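Local coordinates for putative cell adhesion protein (Bacteroides fragilis, PDB 4H40) that is probably a fimbrillin-type subunit of a distinct class of pilus made by gut Bacteroides, with a likely role in cell adhesion, at residues Tyr23-Gly35 / Leu289-Ala301. Sequence-based numbering, arbitrary orientation.
Sequences YYPSISPSAQTRG and LYLTAGHSYNYTA
Ile27 is bridged to His295 by two backbone hydrogen bonds, one to each neighbour of the histidine. Ile27 N donates to Gly294 O at 3.3 Å, and Ser296 N to Ile27 O at 2.8 Å, with that second donor standing well above the carbonyl plane. The same Ile27 O receives a CA-H...O contact from His295 and sits in line with the imidazole's rim, close to the ring plane. The two chains run in the same direction here, and the pairing amounts to a single parallel bridge.

Beside it the hydroxyls of Ser26 and Ser296 hydrogen-bond, OG to OG at 2.7 Å. Ser26 already points its CB at 289-301, and a chi1 of 180° turns OG away from its backbone N, onto the Ser296 hydroxyl. Beyond the bridge Pro29 takes over with apolar packing: its CG sits against Tyr297 CE2 at 3.4 Å, approaching the ring obliquely, while Leu291 CD2 lies over the centre of one face of the Tyr297 ring.

Behind this first shell, Thr292 braces the two rings from the start of the turn. Its OG1 pairs with His295 ND1 at 2.7 Å, which helps to hold the imidazole's rotation, and Thr292 N gives a nearly straight bond to Tyr297 OH at 2.9 Å (166°). Thr292 to His295 forms a type II beta turn, whose third residue, Gly294, has positive phi.

That turn links strand 289-291, which pairs with 260-262, to strand 296-305, which lies between 177-190 and 310-321. The segment 23-35 leaves its short pairing with 177-190 at Tyr24 and continues as loop past the start of 296-305; farther on, Ala31 and Thr33 make weak hydrogen bonds to Asn307 of the second subunit.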
loop_
_atom_site.group_PDB
_atom_site.type_symbol
_atom_site.label_atom_id
_atom_site.label_comp_id
_atom_site.label_asym_id
_atom_site.label_seq_id
_atom_site.Cartn_x
_atom_site.Cartn_y
_atom_site.Cartn_z
ATOM N N TYR B 23 -11.878 8.308 -27.829
ATOM C CA TYR B 23 -10.665 8.145 -27.055
ATOM C C TYR B 23 -10.735 6.902 -26.167
ATOM O O TYR B 23 -11.819 6.410 -25.845
ATOM C CB TYR B 23 -10.325 9.405 -26.228
ATOM C CG TYR B 23 -11.138 9.607 -24.967
ATOM C CD1 TYR B 23 -12.386 10.215 -25.008
ATOM C CD2 TYR B 23 -10.610 9.294 -23.724
ATOM C CE1 TYR B 23 -13.099 10.492 -23.842
ATOM C CE2 TYR B 23 -11.320 9.545 -22.550
ATOM C CZ TYR B 23 -12.574 10.132 -22.612
ATOM O OH TYR B 23 -13.277 10.374 -21.449
ATOM N N TYR B 24 -9.552 6.378 -25.819
ATOM C CA TYR B 24 -9.417 5.285 -24.883
ATOM C C TYR B 24 -9.202 5.925 -23.529
ATOM O O TYR B 24 -8.211 6.656 -23.350
ATOM C CB TYR B 24 -8.259 4.358 -25.260
ATOM C CG TYR B 24 -8.517 3.493 -26.465
ATOM C CD1 TYR B 24 -9.268 2.325 -26.360
ATOM C CD2 TYR B 24 -7.961 3.807 -27.705
ATOM C CE1 TYR B 24 -9.475 1.499 -27.458
ATOM C CE2 TYR B 24 -8.167 2.990 -28.815
ATOM C CZ TYR B 24 -8.934 1.839 -28.688
ATOM O OH TYR B 24 -9.146 1.020 -29.771
ATOM N N PRO B 25 -10.163 5.781 -22.594
ATOM C CA PRO B 25 -9.995 6.424 -21.281
ATOM C C PRO B 25 -8.934 5.737 -20.428
ATOM O O PRO B 25 -8.582 4.575 -20.646
ATOM C CB PRO B 25 -11.383 6.275 -20.657
ATOM C CG PRO B 25 -11.911 5.032 -21.263
ATOM C CD PRO B 25 -11.420 5.010 -22.658
ATOM N N SER B 26 -8.454 6.452 -19.438
ATOM C CA SER B 26 -7.478 5.964 -18.477
ATOM C C SER B 26 -8.051 4.763 -17.674
ATOM O O SER B 26 -9.226 4.810 -17.294
ATOM C CB SER B 26 -7.113 7.110 -17.546
ATOM O OG SER B 26 -6.165 6.667 -16.598
ATOM N N ILE B 27 -7.241 3.696 -17.448
ATOM C CA ILE B 27 -7.642 2.499 -16.686
ATOM C C ILE B 27 -6.612 2.181 -15.598
ATOM O O ILE B 27 -5.520 2.738 -15.588
ATOM C CB ILE B 27 -7.878 1.248 -17.586
ATOM C CG1 ILE B 27 -6.632 0.855 -18.403
ATOM C CG2 ILE B 27 -9.146 1.356 -18.442
ATOM C CD1 ILE B 27 -6.286 -0.656 -18.289
ATOM N N SER B 28 -6.941 1.268 -14.695
ATOM C CA SER B 28 -6.003 0.889 -13.642
ATOM C C SER B 28 -4.889 0.010 -14.201
ATOM O O SER B 28 -5.143 -0.753 -15.144
ATOM C CB SER B 28 -6.728 0.160 -12.520
ATOM O OG SER B 28 -7.515 1.069 -11.767
ATOM N N PRO B 29 -3.670 0.021 -13.602
ATOM C CA PRO B 29 -2.615 -0.879 -14.082
ATOM C C PRO B 29 -2.973 -2.368 -13.963
ATOM O O PRO B 29 -3.902 -2.786 -13.264
ATOM C CB PRO B 29 -1.426 -0.542 -13.181
ATOM C CG PRO B 29 -1.721 0.777 -12.636
ATOM C CD PRO B 29 -3.185 0.837 -12.471
ATOM N N SER B 30 -2.238 -3.149 -14.733
ATOM C CA SER B 30 -2.252 -4.600 -14.894
ATOM C C SER B 30 -1.071 -4.899 -15.810
ATOM O O SER B 30 -0.823 -4.117 -16.746
ATOM C CB SER B 30 -3.588 -5.098 -15.453
ATOM O OG SER B 30 -3.859 -4.617 -16.760
ATOM N N ALA B 31 -0.304 -5.976 -15.500
ATOM C CA ALA B 31 0.916 -6.400 -16.203
ATOM C C ALA B 31 0.866 -6.210 -17.736
ATOM O O ALA B 31 -0.011 -6.749 -18.426
ATOM C CB ALA B 31 1.237 -7.831 -15.873
ATOM N N GLN B 32 1.825 -5.403 -18.231
ATOM C CA GLN B 32 2.003 -4.964 -19.616
ATOM C C GLN B 32 2.309 -6.099 -20.607
ATOM O O GLN B 32 2.872 -7.131 -20.228
ATOM C CB GLN B 32 3.149 -3.941 -19.685
ATOM C CG GLN B 32 2.785 -2.531 -19.222
ATOM C CD GLN B 32 3.880 -1.514 -19.488
ATOM O OE1 GLN B 32 4.894 -1.792 -20.151
ATOM N NE2 GLN B 32 3.686 -0.296 -18.990
ATOM N N THR B 33 1.949 -5.872 -21.892
ATOM C CA THR B 33 2.235 -6.772 -23.007
ATOM C C THR B 33 3.674 -6.436 -23.423
ATOM O O THR B 33 3.923 -5.382 -24.024
ATOM C CB THR B 33 1.167 -6.630 -24.124
ATOM O OG1 THR B 33 -0.112 -7.009 -23.604
ATOM C CG2 THR B 33 1.493 -7.462 -25.376
ATOM N N ARG B 34 4.622 -7.305 -23.032
ATOM C CA ARG B 34 6.057 -7.144 -23.285
ATOM C C ARG B 34 6.435 -7.538 -24.735
ATOM O O ARG B 34 7.612 -7.783 -25.031
ATOM C CB ARG B 34 6.850 -7.983 -22.262
ATOM N N GLY B 35 5.440 -7.533 -25.626
ATOM C CA GLY B 35 5.579 -7.930 -27.023
ATOM C C GLY B 35 6.023 -6.907 -28.054
ATOM O O GLY B 35 6.815 -6.000 -27.773
ATOM N N LEU B 289 6.693 3.430 -6.625
ATOM C CA LEU B 289 5.666 3.759 -7.609
ATOM C C LEU B 289 6.221 3.919 -9.049
ATOM O O LEU B 289 7.243 4.582 -9.227
ATOM C CB LEU B 289 4.941 5.049 -7.175
ATOM C CG LEU B 289 3.653 4.896 -6.336
ATOM C CD1 LEU B 289 3.136 6.246 -5.882
ATOM C CD2 LEU B 289 2.541 4.203 -7.130
ATOM N N TYR B 290 5.528 3.293 -10.062
ATOM C CA TYR B 290 5.811 3.332 -11.507
ATOM C C TYR B 290 4.556 3.824 -12.229
ATOM O O TYR B 290 3.650 3.043 -12.583
ATOM C CB TYR B 290 6.286 1.969 -12.057
ATOM C CG TYR B 290 7.201 2.082 -13.263
ATOM C CD1 TYR B 290 8.490 2.597 -13.140
ATOM C CD2 TYR B 290 6.782 1.667 -14.526
ATOM C CE1 TYR B 290 9.331 2.719 -14.245
ATOM C CE2 TYR B 290 7.623 1.765 -15.639
ATOM C CZ TYR B 290 8.897 2.299 -15.497
ATOM O OH TYR B 290 9.742 2.416 -16.589
ATOM N N LEU B 291 4.461 5.159 -12.340
ATOM C CA LEU B 291 3.320 5.858 -12.940
ATOM C C LEU B 291 3.561 5.943 -14.435
ATOM O O LEU B 291 4.587 6.488 -14.865
ATOM C CB LEU B 291 3.167 7.249 -12.282
ATOM C CG LEU B 291 3.184 7.314 -10.716
ATOM C CD1 LEU B 291 3.114 8.764 -10.198
ATOM C CD2 LEU B 291 2.050 6.529 -10.112
ATOM N N THR B 292 2.699 5.291 -15.224
ATOM C CA THR B 292 2.857 5.284 -16.683
ATOM C C THR B 292 1.628 5.921 -17.381
ATOM O O THR B 292 0.558 6.055 -16.779
ATOM C CB THR B 292 3.141 3.864 -17.203
ATOM O OG1 THR B 292 2.108 2.969 -16.794
ATOM C CG2 THR B 292 4.432 3.319 -16.695
ATOM N N ALA B 293 1.815 6.310 -18.664
ATOM C CA ALA B 293 0.837 6.937 -19.540
ATOM C C ALA B 293 -0.369 6.065 -19.727
ATOM O O ALA B 293 -0.214 4.889 -20.017
ATOM C CB ALA B 293 1.469 7.215 -20.891
ATOM N N GLY B 294 -1.556 6.652 -19.596
ATOM C CA GLY B 294 -2.824 5.966 -19.813
ATOM C C GLY B 294 -3.359 5.193 -18.628
ATOM O O GLY B 294 -4.386 4.536 -18.763
ATOM N N HIS B 295 -2.691 5.287 -17.447
ATOM C CA HIS B 295 -3.125 4.566 -16.242
ATOM C C HIS B 295 -3.579 5.476 -15.121
ATOM O O HIS B 295 -3.123 6.616 -15.016
ATOM C CB HIS B 295 -2.027 3.656 -15.722
ATOM C CG HIS B 295 -1.722 2.535 -16.661
ATOM N ND1 HIS B 295 -0.493 2.423 -17.256
ATOM C CD2 HIS B 295 -2.517 1.527 -17.101
ATOM C CE1 HIS B 295 -0.561 1.345 -18.018
ATOM N NE2 HIS B 295 -1.764 0.785 -17.972
ATOM N N SER B 296 -4.504 4.955 -14.287
ATOM C CA SER B 296 -5.081 5.627 -13.122
ATOM C C SER B 296 -4.560 5.001 -11.861
ATOM O O SER B 296 -4.543 3.781 -11.736
ATOM C CB SER B 296 -6.600 5.545 -13.131
ATOM O OG SER B 296 -7.190 6.354 -14.130
ATOM N N TYR B 297 -4.147 5.838 -10.924
ATOM C CA TYR B 297 -3.629 5.415 -9.638
ATOM C C TYR B 297 -4.620 5.984 -8.645
ATOM O O TYR B 297 -4.578 7.172 -8.322
ATOM C CB TYR B 297 -2.147 5.873 -9.473
ATOM C CG TYR B 297 -1.285 5.307 -10.586
ATOM C CD1 TYR B 297 -1.176 5.964 -11.813
ATOM C CD2 TYR B 297 -0.704 4.050 -10.469
ATOM C CE1 TYR B 297 -0.487 5.400 -12.879
ATOM C CE2 TYR B 297 0.011 3.487 -11.523
ATOM C CZ TYR B 297 0.077 4.146 -12.742
ATOM O OH TYR B 297 0.790 3.591 -13.780
ATOM N N ASN B 298 -5.657 5.177 -8.371
ATOM C CA ASN B 298 -6.806 5.475 -7.514
ATOM C C ASN B 298 -6.582 5.097 -6.071
ATOM O O ASN B 298 -6.124 4.018 -5.792
ATOM C CB ASN B 298 -8.011 4.714 -8.023
ATOM C CG ASN B 298 -8.234 4.937 -9.480
ATOM O OD1 ASN B 298 -8.069 6.056 -9.975
ATOM N ND2 ASN B 298 -8.576 3.874 -10.203
ATOM N N TYR B 299 -6.910 5.994 -5.171
ATOM C CA TYR B 299 -6.809 5.835 -3.730
ATOM C C TYR B 299 -8.170 6.135 -3.120
ATOM O O TYR B 299 -8.922 6.924 -3.696
ATOM C CB TYR B 299 -5.739 6.768 -3.164
ATOM C CG TYR B 299 -4.334 6.360 -3.552
ATOM C CD1 TYR B 299 -3.790 6.727 -4.785
ATOM C CD2 TYR B 299 -3.528 5.638 -2.670
ATOM C CE1 TYR B 299 -2.499 6.342 -5.148
ATOM C CE2 TYR B 299 -2.230 5.278 -3.010
ATOM C CZ TYR B 299 -1.735 5.594 -4.264
ATOM O OH TYR B 299 -0.481 5.166 -4.605
ATOM N N THR B 300 -8.527 5.432 -2.019
ATOM C CA THR B 300 -9.785 5.639 -1.288
ATOM C C THR B 300 -9.387 5.862 0.163
ATOM O O THR B 300 -8.776 4.993 0.794
ATOM C CB THR B 300 -10.802 4.529 -1.548
ATOM O OG1 THR B 300 -10.872 4.349 -2.962
ATOM C CG2 THR B 300 -12.173 4.900 -1.118
ATOM N N ALA B 301 -9.595 7.089 0.636
ATOM C CA ALA B 301 -9.218 7.443 1.987
ATOM C C ALA B 301 -10.489 7.728 2.836
ATOM O O ALA B 301 -11.488 8.182 2.286
ATOM C CB ALA B 301 -8.277 8.643 1.958
#